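Local coordinates for protein putative LacI-family transcriptional regulator (Bacteroides fragilis, PDB 3GBV) that probably regulates transcription as a LacI-family protein, its periplasmic-binding-protein-like domain likely sensing a small ligand, at residues 96-101 with 108-113. Sequence-based numbering, arbitrary orientation.
Sequences PYIYID and PPLAFF
Strands 97-100 and 111-113 run parallel, their axes 4.7 Å apart and inclined by 23°, as neighbours in the parallel sheet of one lobe of a periplasmic-binding-protein fold. Four backbone hydrogen bonds join the two segments: Leu110 N to Tyr97 O, the straightest at 171°, then Tyr99 N to Ala111 O, Phe113 N to Tyr99 O and Asp101 N to Phe113 O. A helix-free loop carries the chain back to start the parallel neighbour, and strand 97-100 is flanked on its other edge by strand 72-75.

On the face carrying Tyr97, Tyr99 and Phe112, Pro109 touches both tyrosines. Tyr97 takes the crowded rotamer (chi1 63°), which brings CE1 to 3.7 Å from Pro109 CB. The same CB makes an off-centre CH-pi contact with Tyr99, 4.0 Å from the ring centroid, on the ring face that Tyr97 CD1 also covers; a rigid, apolar proline suits this aromatic setting. Both tyrosine hydroxyls bond to Ala107 O, fastening the loop, and a water links Tyr97 OH to Pro108 O.

Ile98, Ile100, Ala111 and Phe113 make the other face apolar, and helix 254-270 packs there, Leu265 against Ile98 and Thr264 against Phe113. Ile98 CG2, anti to its backbone N, meets the Phe113 ring edge-on, 3.8 Å from CD2, while small Ala111 sits beside Ile98. At the C-terminal end, Phe112 CG is anti to the backbone N, and the ring presents its edge to Asp101, with CZ 3.5 Å from Asp101 O.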
ATOM      1  N   PRO A  96     -24.616  20.695  -0.653  1.00 32.35           N
ATOM      2  CA  PRO A  96     -24.047  19.365  -0.422  1.00 32.21           C
ATOM      3  C   PRO A  96     -22.681  19.434   0.252  1.00 32.93           C
ATOM      4  O   PRO A  96     -21.868  20.311  -0.058  1.00 30.77           O
ATOM      5  CB  PRO A  96     -23.950  18.788  -1.829  1.00 32.77           C
ATOM      6  CG  PRO A  96     -23.642  20.017  -2.653  1.00 32.69           C
ATOM      7  CD  PRO A  96     -24.633  21.014  -2.093  1.00 32.89           C
ATOM      8  N   TYR A  97     -22.427  18.508   1.170  1.00 32.69           N
ATOM      9  CA  TYR A  97     -21.148  18.477   1.853  1.00 33.47           C
ATOM     10  C   TYR A  97     -20.546  17.080   1.952  1.00 33.46           C
ATOM     11  O   TYR A  97     -21.256  16.069   2.020  1.00 32.40           O
ATOM     12  CB  TYR A  97     -21.266  19.111   3.240  1.00 32.47           C
ATOM     13  CG  TYR A  97     -22.184  18.404   4.204  1.00 33.68           C
ATOM     14  CD1 TYR A  97     -21.703  17.407   5.050  1.00 31.99           C
ATOM     15  CD2 TYR A  97     -23.521  18.794   4.338  1.00 34.05           C
ATOM     16  CE1 TYR A  97     -22.523  16.826   6.012  1.00 31.72           C
ATOM     17  CE2 TYR A  97     -24.351  18.214   5.299  1.00 31.77           C
ATOM     18  CZ  TYR A  97     -23.844  17.240   6.133  1.00 31.35           C
ATOM     19  OH  TYR A  97     -24.650  16.699   7.109  1.00 32.92           O
ATOM     20  N   ILE A  98     -19.219  17.047   1.954  1.00 32.56           N
ATOM     21  CA  ILE A  98     -18.470  15.808   2.017  1.00 32.79           C
ATOM     22  C   ILE A  98     -17.621  15.700   3.282  1.00 31.87           C
ATOM     23  O   ILE A  98     -16.929  16.647   3.661  1.00 30.81           O
ATOM     24  CB  ILE A  98     -17.528  15.686   0.793  1.00 33.05           C
ATOM     25  CG1 ILE A  98     -18.360  15.592  -0.489  1.00 32.19           C
ATOM     26  CG2 ILE A  98     -16.600  14.482   0.956  1.00 32.18           C
ATOM     27  CD1 ILE A  98     -17.539  15.611  -1.741  1.00 32.07           C
ATOM     28  N   TYR A  99     -17.685  14.546   3.936  1.00 29.99           N
ATOM     29  CA  TYR A  99     -16.870  14.323   5.117  1.00 30.35           C
ATOM     30  C   TYR A  99     -15.595  13.602   4.709  1.00 29.82           C
ATOM     31  O   TYR A  99     -15.597  12.734   3.835  1.00 26.93           O
ATOM     32  CB  TYR A  99     -17.574  13.445   6.161  1.00 32.42           C
ATOM     33  CG  TYR A  99     -18.684  14.105   6.958  1.00 33.78           C
ATOM     34  CD1 TYR A  99     -18.603  15.450   7.345  1.00 33.67           C
ATOM     35  CD2 TYR A  99     -19.790  13.364   7.371  1.00 32.82           C
ATOM     36  CE1 TYR A  99     -19.605  16.034   8.124  1.00 34.39           C
ATOM     37  CE2 TYR A  99     -20.792  13.938   8.152  1.00 35.17           C
ATOM     38  CZ  TYR A  99     -20.697  15.268   8.524  1.00 34.17           C
ATOM     39  OH  TYR A  99     -21.700  15.830   9.286  1.00 35.45           O
ATOM     40  N   ILE A 100     -14.499  13.984   5.346  1.00 30.11           N
ATOM     41  CA  ILE A 100     -13.230  13.340   5.107  1.00 30.82           C
ATOM     42  C   ILE A 100     -12.686  12.981   6.478  1.00 30.89           C
ATOM     43  O   ILE A 100     -12.929  13.690   7.464  1.00 29.68           O
ATOM     44  CB  ILE A 100     -12.230  14.260   4.387  1.00 31.91           C
ATOM     45  CG1 ILE A 100     -12.163  15.613   5.092  1.00 34.43           C
ATOM     46  CG2 ILE A 100     -12.624  14.411   2.936  1.00 31.30           C
ATOM     47  CD1 ILE A 100     -11.172  16.585   4.465  1.00 37.97           C
ATOM     48  N   ASP A 101     -11.974  11.860   6.530  1.00 30.61           N
ATOM     49  CA  ASP A 101     -11.358  11.363   7.751  1.00 31.25           C
ATOM     50  C   ASP A 101     -12.331  10.756   8.765  1.00 32.03           C
ATOM     51  O   ASP A 101     -12.266   9.560   9.051  1.00 31.95           O
ATOM     52  CB  ASP A 101     -10.554  12.472   8.415  1.00 30.67           C
ATOM     53  CG  ASP A 101      -9.651  11.944   9.485  1.00 30.68           C
ATOM     54  OD1 ASP A 101      -8.791  11.100   9.145  1.00 31.32           O
ATOM     55  OD2 ASP A 101      -9.811  12.357  10.650  1.00 31.59           O
ATOM     56  N   PRO A 108     -25.480  12.289   8.146  1.00 33.95           N
ATOM     57  CA  PRO A 108     -24.932  11.774   6.889  1.00 32.92           C
ATOM     58  C   PRO A 108     -24.663  12.839   5.829  1.00 32.58           C
ATOM     59  O   PRO A 108     -25.480  13.739   5.600  1.00 30.97           O
ATOM     60  CB  PRO A 108     -25.973  10.749   6.440  1.00 32.83           C
ATOM     61  CG  PRO A 108     -27.236  11.243   7.048  1.00 34.66           C
ATOM     62  CD  PRO A 108     -26.792  11.675   8.426  1.00 33.70           C
ATOM     63  N   PRO A 109     -23.487  12.756   5.178  1.00 32.44           N
ATOM     64  CA  PRO A 109     -23.067  13.689   4.132  1.00 31.69           C
ATOM     65  C   PRO A 109     -23.446  13.143   2.765  1.00 31.62           C
ATOM     66  O   PRO A 109     -24.134  12.125   2.660  1.00 30.88           O
ATOM     67  CB  PRO A 109     -21.565  13.702   4.302  1.00 32.69           C
ATOM     68  CG  PRO A 109     -21.301  12.227   4.521  1.00 32.72           C
ATOM     69  CD  PRO A 109     -22.378  11.847   5.530  1.00 30.87           C
ATOM     70  N   LEU A 110     -22.978  13.823   1.723  1.00 31.09           N
ATOM     71  CA  LEU A 110     -23.225  13.393   0.360  1.00 31.47           C
ATOM     72  C   LEU A 110     -22.275  12.235   0.112  1.00 32.20           C
ATOM     73  O   LEU A 110     -22.638  11.254  -0.537  1.00 30.65           O
ATOM     74  CB  LEU A 110     -22.912  14.517  -0.626  1.00 31.78           C
ATOM     75  CG  LEU A 110     -22.718  14.088  -2.088  1.00 31.17           C
ATOM     76  CD1 LEU A 110     -24.043  13.627  -2.693  1.00 29.06           C
ATOM     77  CD2 LEU A 110     -22.156  15.256  -2.874  1.00 30.48           C
ATOM     78  N   ALA A 111     -21.060  12.365   0.649  1.00 31.35           N
ATOM     79  CA  ALA A 111     -20.020  11.352   0.497  1.00 31.09           C
ATOM     80  C   ALA A 111     -18.954  11.442   1.596  1.00 31.39           C
ATOM     81  O   ALA A 111     -18.741  12.504   2.193  1.00 31.72           O
ATOM     82  CB  ALA A 111     -19.369  11.486  -0.868  1.00 28.79           C
ATOM     83  N   PHE A 112     -18.287  10.318   1.848  1.00 29.79           N
ATOM     84  CA  PHE A 112     -17.249  10.225   2.868  1.00 28.26           C
ATOM     85  C   PHE A 112     -16.012   9.558   2.304  1.00 27.34           C
ATOM     86  O   PHE A 112     -16.103   8.579   1.562  1.00 25.69           O
ATOM     87  CB  PHE A 112     -17.737   9.406   4.070  1.00 29.80           C
ATOM     88  CG  PHE A 112     -16.635   9.005   5.029  1.00 27.93           C
ATOM     89  CD1 PHE A 112     -16.056   9.939   5.880  1.00 28.74           C
ATOM     90  CD2 PHE A 112     -16.176   7.690   5.071  1.00 28.39           C
ATOM     91  CE1 PHE A 112     -15.033   9.570   6.761  1.00 29.05           C
ATOM     92  CE2 PHE A 112     -15.156   7.309   5.948  1.00 25.95           C
ATOM     93  CZ  PHE A 112     -14.584   8.250   6.792  1.00 29.53           C
ATOM     94  N   PHE A 113     -14.858  10.103   2.670  1.00 26.51           N
ATOM     95  CA  PHE A 113     -13.569   9.585   2.238  1.00 26.19           C
ATOM     96  C   PHE A 113     -12.716   9.478   3.485  1.00 25.62           C
ATOM     97  O   PHE A 113     -12.441  10.484   4.157  1.00 24.30           O
ATOM     98  CB  PHE A 113     -12.899  10.530   1.235  1.00 26.18           C
ATOM     99  CG  PHE A 113     -13.573  10.569  -0.104  1.00 27.26           C
ATOM    100  CD1 PHE A 113     -13.284   9.614  -1.067  1.00 26.89           C
ATOM    101  CD2 PHE A 113     -14.527  11.542  -0.391  1.00 28.27           C
ATOM    102  CE1 PHE A 113     -13.935   9.621  -2.293  1.00 26.78           C
ATOM    103  CE2 PHE A 113     -15.184  11.557  -1.615  1.00 26.78           C
ATOM    104  CZ  PHE A 113     -14.888  10.594  -2.567  1.00 26.52           C
TER
HETATM  105  O   HOH W   1     -27.395  15.089   7.240  1.00 31.66           O